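Endoglucanase (Thermotoga maritima, PDB 2FVG) is named an endoglucanase but is probably a metal-dependent aminopeptidase of the M42 family, using two divalent cations per subunit. Local coordinates at residues A60-V65 and F193-E198; F166-G171 and V219-A224. All coordinates share one frame; numbering follows the deposited sequence.

Contact 1: A60-V65 and F193-E198. With EDO (1,2-ethanediol), chain D; EDO (1,2-ethanediol), chain C.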
# COMPACT_ATOMS: atom_id res chain seq x y z
N ALA A 60 -2.03 -7.01 -0.24
CA ALA A 60 -1.49 -5.65 -0.13
C ALA A 60 -2.56 -4.68 -0.66
O ALA A 60 -3.38 -5.08 -1.49
CB ALA A 60 -0.21 -5.53 -0.90
N HIS A 61 -2.55 -3.43 -0.21
CA HIS A 61 -3.55 -2.43 -0.64
C HIS A 61 -3.01 -1.53 -1.71
O HIS A 61 -1.89 -1.02 -1.62
CB HIS A 61 -3.98 -1.56 0.54
CG HIS A 61 -3.90 -2.27 1.85
ND1 HIS A 61 -4.62 -3.42 2.12
CD2 HIS A 61 -3.17 -2.02 2.96
CE1 HIS A 61 -4.34 -3.83 3.34
NE2 HIS A 61 -3.47 -3.00 3.88
N MSE A 62 -3.82 -1.32 -2.73
CA MSE A 62 -3.47 -0.47 -3.84
C MSE A 62 -3.78 0.98 -3.64
O MSE A 62 -3.22 1.82 -4.35
CB MSE A 62 -4.21 -0.94 -5.08
CG MSE A 62 -3.76 -2.29 -5.56
SE MSE A 62 -4.60 -2.75 -7.31
CE MSE A 62 -6.51 -2.99 -6.76
N ASP A 63 -4.67 1.30 -2.71
CA ASP A 63 -5.12 2.69 -2.54
C ASP A 63 -4.20 3.59 -1.72
O ASP A 63 -3.41 3.12 -0.90
CB ASP A 63 -6.58 2.76 -2.02
CG ASP A 63 -6.77 2.13 -0.64
OD1 ASP A 63 -6.17 1.04 -0.38
OD2 ASP A 63 -7.55 2.71 0.16
N GLU A 64 -4.34 4.90 -1.95
CA GLU A 64 -3.57 5.89 -1.22
C GLU A 64 -4.51 7.02 -0.77
O GLU A 64 -5.63 7.13 -1.25
CB GLU A 64 -2.42 6.42 -2.10
CG GLU A 64 -2.90 7.23 -3.31
CD GLU A 64 -1.78 7.64 -4.26
OE1 GLU A 64 -0.85 8.39 -3.86
OE2 GLU A 64 -1.84 7.23 -5.43
N VAL A 65 -4.06 7.86 0.15
CA VAL A 65 -4.83 9.01 0.58
C VAL A 65 -4.87 10.07 -0.53
O VAL A 65 -3.92 10.20 -1.32
CB VAL A 65 -4.29 9.59 1.91
CG1 VAL A 65 -4.96 10.92 2.26
CG2 VAL A 65 -4.56 8.61 3.02
N PHE A 193 -4.57 -7.81 -4.34
CA PHE A 193 -4.22 -6.40 -4.33
C PHE A 193 -5.57 -5.73 -4.15
O PHE A 193 -6.43 -5.76 -5.04
CB PHE A 193 -3.52 -6.02 -5.63
CG PHE A 193 -2.26 -6.82 -5.90
CD1 PHE A 193 -2.33 -8.08 -6.47
CD2 PHE A 193 -1.01 -6.30 -5.57
CE1 PHE A 193 -1.11 -8.86 -6.70
CE2 PHE A 193 0.20 -7.06 -5.78
CZ PHE A 193 0.12 -8.32 -6.35
N THR A 194 -5.76 -5.11 -2.99
CA THR A 194 -7.07 -4.67 -2.60
C THR A 194 -7.38 -3.22 -2.89
O THR A 194 -6.49 -2.39 -3.13
CB THR A 194 -7.31 -4.94 -1.10
OG1 THR A 194 -6.46 -4.08 -0.33
CG2 THR A 194 -6.98 -6.38 -0.75
N VAL A 195 -8.66 -2.90 -2.79
CA VAL A 195 -9.13 -1.59 -3.07
C VAL A 195 -9.96 -1.15 -1.86
O VAL A 195 -10.28 -1.98 -1.01
CB VAL A 195 -10.07 -1.64 -4.31
CG1 VAL A 195 -9.32 -2.07 -5.54
CG2 VAL A 195 -11.31 -2.55 -4.07
N GLN A 196 -10.28 0.13 -1.75
CA GLN A 196 -11.26 0.53 -0.75
C GLN A 196 -12.66 0.31 -1.34
O GLN A 196 -12.96 0.77 -2.45
CB GLN A 196 -11.09 1.98 -0.30
CG GLN A 196 -12.29 2.50 0.53
CD GLN A 196 -11.96 3.72 1.36
OE1 GLN A 196 -12.46 4.82 1.10
NE2 GLN A 196 -11.08 3.54 2.36
N GLU A 197 -13.52 -0.39 -0.60
CA GLU A 197 -14.89 -0.64 -1.05
C GLU A 197 -15.87 0.39 -0.44
O GLU A 197 -15.50 1.15 0.47
CB GLU A 197 -15.33 -2.07 -0.72
CG GLU A 197 -15.71 -2.36 0.74
CD GLU A 197 -14.54 -2.42 1.72
OE1 GLU A 197 -13.36 -2.43 1.29
OE2 GLU A 197 -14.81 -2.49 2.94
N GLU A 198 -17.10 0.41 -0.94
CA GLU A 198 -18.13 1.32 -0.42
C GLU A 198 -18.94 0.63 0.69
O GLU A 198 -19.77 1.26 1.36
CB GLU A 198 -19.06 1.79 -1.56
C1 EDO D . -11.23 -6.38 0.45
O1 EDO D . -11.56 -5.07 -0.05
C2 EDO D . -10.09 -6.30 1.46
O2 EDO D . -9.63 -7.62 1.79
C1 EDO C . 0.43 9.10 -0.35
O1 EDO C . -0.62 9.99 -0.71
C2 EDO C . 1.18 9.70 0.83
O2 EDO C . 2.45 9.06 0.98
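His61 and Thr194 are paired on neighbouring parallel strands, and their side chains lie side by side on one face of the sheet, pointing the same way. Thr194 OG1 meets the edge of the imidazole in the ring plane, 3.1 Å from His61 ND1; either partner could be the donor. With chi1 at 69°, the hydroxyl of Thr194 sits between its own backbone N and carbonyl carbon, which turns it to the ring edge. A small hydroxyl suits this place because it can both give and accept a hydrogen bond. The backbone of Thr194 straddles His61 as parallel strands do: Thr194 N bonds to Ala60 O at 2.8 Å, and Met62 N to Thr194 O at 2.9 Å.

Met62, modelled as selenomethionine, follows just past the strand. Its flexible chain bends at chi3 (-68°) and crosses Phe193 at about a right angle, with Met62 CG 3.7 Å from Phe193 CB. Helices 18-28 and 166-180 cover this apolar side, through Ile24 and Cys172 among others. Beyond the strands, the side chains of Asp63 and Gln196 also cross at about a right angle, their flat ends turned 62° apart. Asp63 OD2 comes within 3.6 Å of Gln196 CB, but its polar partner is the hydroxyl of Ser14.

His61 NE2 meets the carboxylate of Glu220, so two predicted ligands of the first metal touch directly. A bound metal would probably replace that bond, while the Thr194 contact at ND1 could stay and fix the ring's rotation; this would make Thr194 a second-shell residue of the predicted site.

Contact 2: F166-G171 and V219-A224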
# COMPACT_ATOMS: atom_id res chain seq x y z
N PHE A 166 4.12 4.91 -0.18
CA PHE A 166 4.86 3.66 0.13
C PHE A 166 3.93 2.73 0.94
O PHE A 166 4.04 1.50 0.91
CB PHE A 166 6.17 3.93 0.85
CG PHE A 166 7.31 4.38 -0.05
CD1 PHE A 166 7.34 4.05 -1.40
CD2 PHE A 166 8.42 5.04 0.49
CE1 PHE A 166 8.43 4.42 -2.21
CE2 PHE A 166 9.52 5.41 -0.30
CZ PHE A 166 9.53 5.10 -1.65
N ASP A 167 3.02 3.36 1.68
CA ASP A 167 1.91 2.68 2.37
C ASP A 167 0.70 2.79 1.41
O ASP A 167 0.05 3.85 1.36
CB ASP A 167 1.60 3.40 3.68
CG ASP A 167 0.35 2.87 4.37
OD1 ASP A 167 -0.07 1.72 4.11
OD2 ASP A 167 -0.21 3.62 5.19
N ASP A 168 0.37 1.73 0.65
CA ASP A 168 1.05 0.42 0.68
C ASP A 168 1.60 -0.01 -0.70
O ASP A 168 1.66 -1.21 -1.05
CB ASP A 168 0.07 -0.64 1.23
CG ASP A 168 0.76 -1.93 1.68
OD1 ASP A 168 1.99 -1.90 1.95
OD2 ASP A 168 0.07 -2.98 1.74
N ARG A 169 2.07 0.95 -1.49
CA ARG A 169 2.65 0.59 -2.79
C ARG A 169 3.93 -0.24 -2.60
O ARG A 169 4.29 -0.99 -3.51
CB ARG A 169 2.85 1.81 -3.69
CG ARG A 169 1.53 2.63 -3.94
CD ARG A 169 0.57 2.05 -5.04
NE ARG A 169 -0.75 2.70 -4.98
CZ ARG A 169 -1.03 3.90 -5.46
NH1 ARG A 169 -0.10 4.63 -6.07
NH2 ARG A 169 -2.25 4.38 -5.36
N ALA A 170 4.62 -0.14 -1.45
CA ALA A 170 5.82 -1.00 -1.25
C ALA A 170 5.37 -2.45 -1.05
O ALA A 170 6.03 -3.38 -1.49
CB ALA A 170 6.67 -0.53 -0.06
N GLY A 171 4.25 -2.63 -0.34
CA GLY A 171 3.66 -3.95 -0.13
C GLY A 171 3.26 -4.60 -1.44
O GLY A 171 3.54 -5.79 -1.67
N VAL A 219 0.68 -7.90 4.04
CA VAL A 219 1.93 -7.18 3.82
C VAL A 219 1.62 -5.69 3.84
O VAL A 219 0.93 -5.17 2.94
CB VAL A 219 2.58 -7.60 2.49
CG1 VAL A 219 3.91 -6.88 2.27
CG2 VAL A 219 2.85 -9.14 2.50
N GLU A 220 2.07 -5.01 4.89
CA GLU A 220 1.86 -3.58 5.02
C GLU A 220 3.17 -2.82 5.14
O GLU A 220 4.27 -3.42 5.11
CB GLU A 220 0.98 -3.29 6.24
CG GLU A 220 -0.44 -3.81 6.06
CD GLU A 220 -1.38 -3.45 7.19
OE1 GLU A 220 -0.88 -3.08 8.29
OE2 GLU A 220 -2.62 -3.56 6.99
N THR A 221 3.03 -1.51 5.22
CA THR A 221 4.12 -0.58 5.44
C THR A 221 3.70 0.16 6.70
O THR A 221 2.53 0.52 6.87
CB THR A 221 4.32 0.35 4.22
OG1 THR A 221 4.61 -0.46 3.07
CG2 THR A 221 5.51 1.29 4.44
N THR A 222 4.62 0.30 7.66
CA THR A 222 4.31 0.96 8.93
C THR A 222 5.17 2.22 8.96
O THR A 222 6.39 2.12 8.90
CB THR A 222 4.57 0.02 10.15
OG1 THR A 222 4.30 0.73 11.37
CG2 THR A 222 6.03 -0.48 10.19
N THR A 223 4.53 3.39 9.06
CA THR A 223 5.28 4.64 8.98
C THR A 223 5.44 5.37 10.31
O THR A 223 4.45 5.67 10.99
CB THR A 223 4.68 5.64 7.91
OG1 THR A 223 4.44 4.97 6.66
CG2 THR A 223 5.66 6.80 7.66
N ALA A 224 6.69 5.65 10.65
CA ALA A 224 7.05 6.39 11.86
C ALA A 224 7.35 7.86 11.55
O ALA A 224 7.60 8.23 10.40
CB ALA A 224 8.27 5.73 12.52
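Thr221 points from its strand toward segment 166-171, near whose start a cis peptide precedes Asp168. Its CB lies 3.8 Å from Asp167 CA, and the two branches part from there. OG1, set beside the backbone N by a chi1 of -60°, stands 3.0 Å from Phe166 O and 3.2 Å from Asp168 OD1; its single proton can serve one of these acceptors at a time. CG2 is turned to the backbone of Phe166, 3.8 Å from its O, so the methyl branch packs there while the hydroxyl meets the polar atoms.

Asp168 OD1 also takes a weak bond from Gly171 N, and its OD2 accepts from the backbone N of His61 while lying 2.6 Å from Val219 O. Glycine suits position 171, since a side chain there would run into Asp168 OD1 and Val219 O. An alanine in place of Asp168 would probably leave His61 N without its acceptor and Thr221 OG1 with fewer partners.

Because OD2 of this buried acid group holds the backbone N of His61, a predicted ligand, and Asp168 directly follows Asp167, the predicted bridge between the metals, it probably serves as a second-shell group of the predicted site.

Overall arrangement
From the N terminus, segment 60-65 takes up the end of strand 55-61 and runs past it, after which the chain builds the separate six-strand antiparallel sheet, returns through hairpin 155-163 and enters helix 166-180. Strand 187-194 comes back beside strand 55-61, where contact 1 closes a loop of 127 residues. Contact 2 closes a shorter one of 47 when strand 215-224 arrives on the other flank of strand 55-61. Because 166-171 lies inside the first loop and 219-224 beyond it, the closures cross. Arg169 joins them, through Met62 O and a salt bridge to Glu64. Contact 1 joins parallel strands, contact 2 a helix start to a strand, bringing His61, Asp167 and Glu220, predicted ligands of the first metal, together.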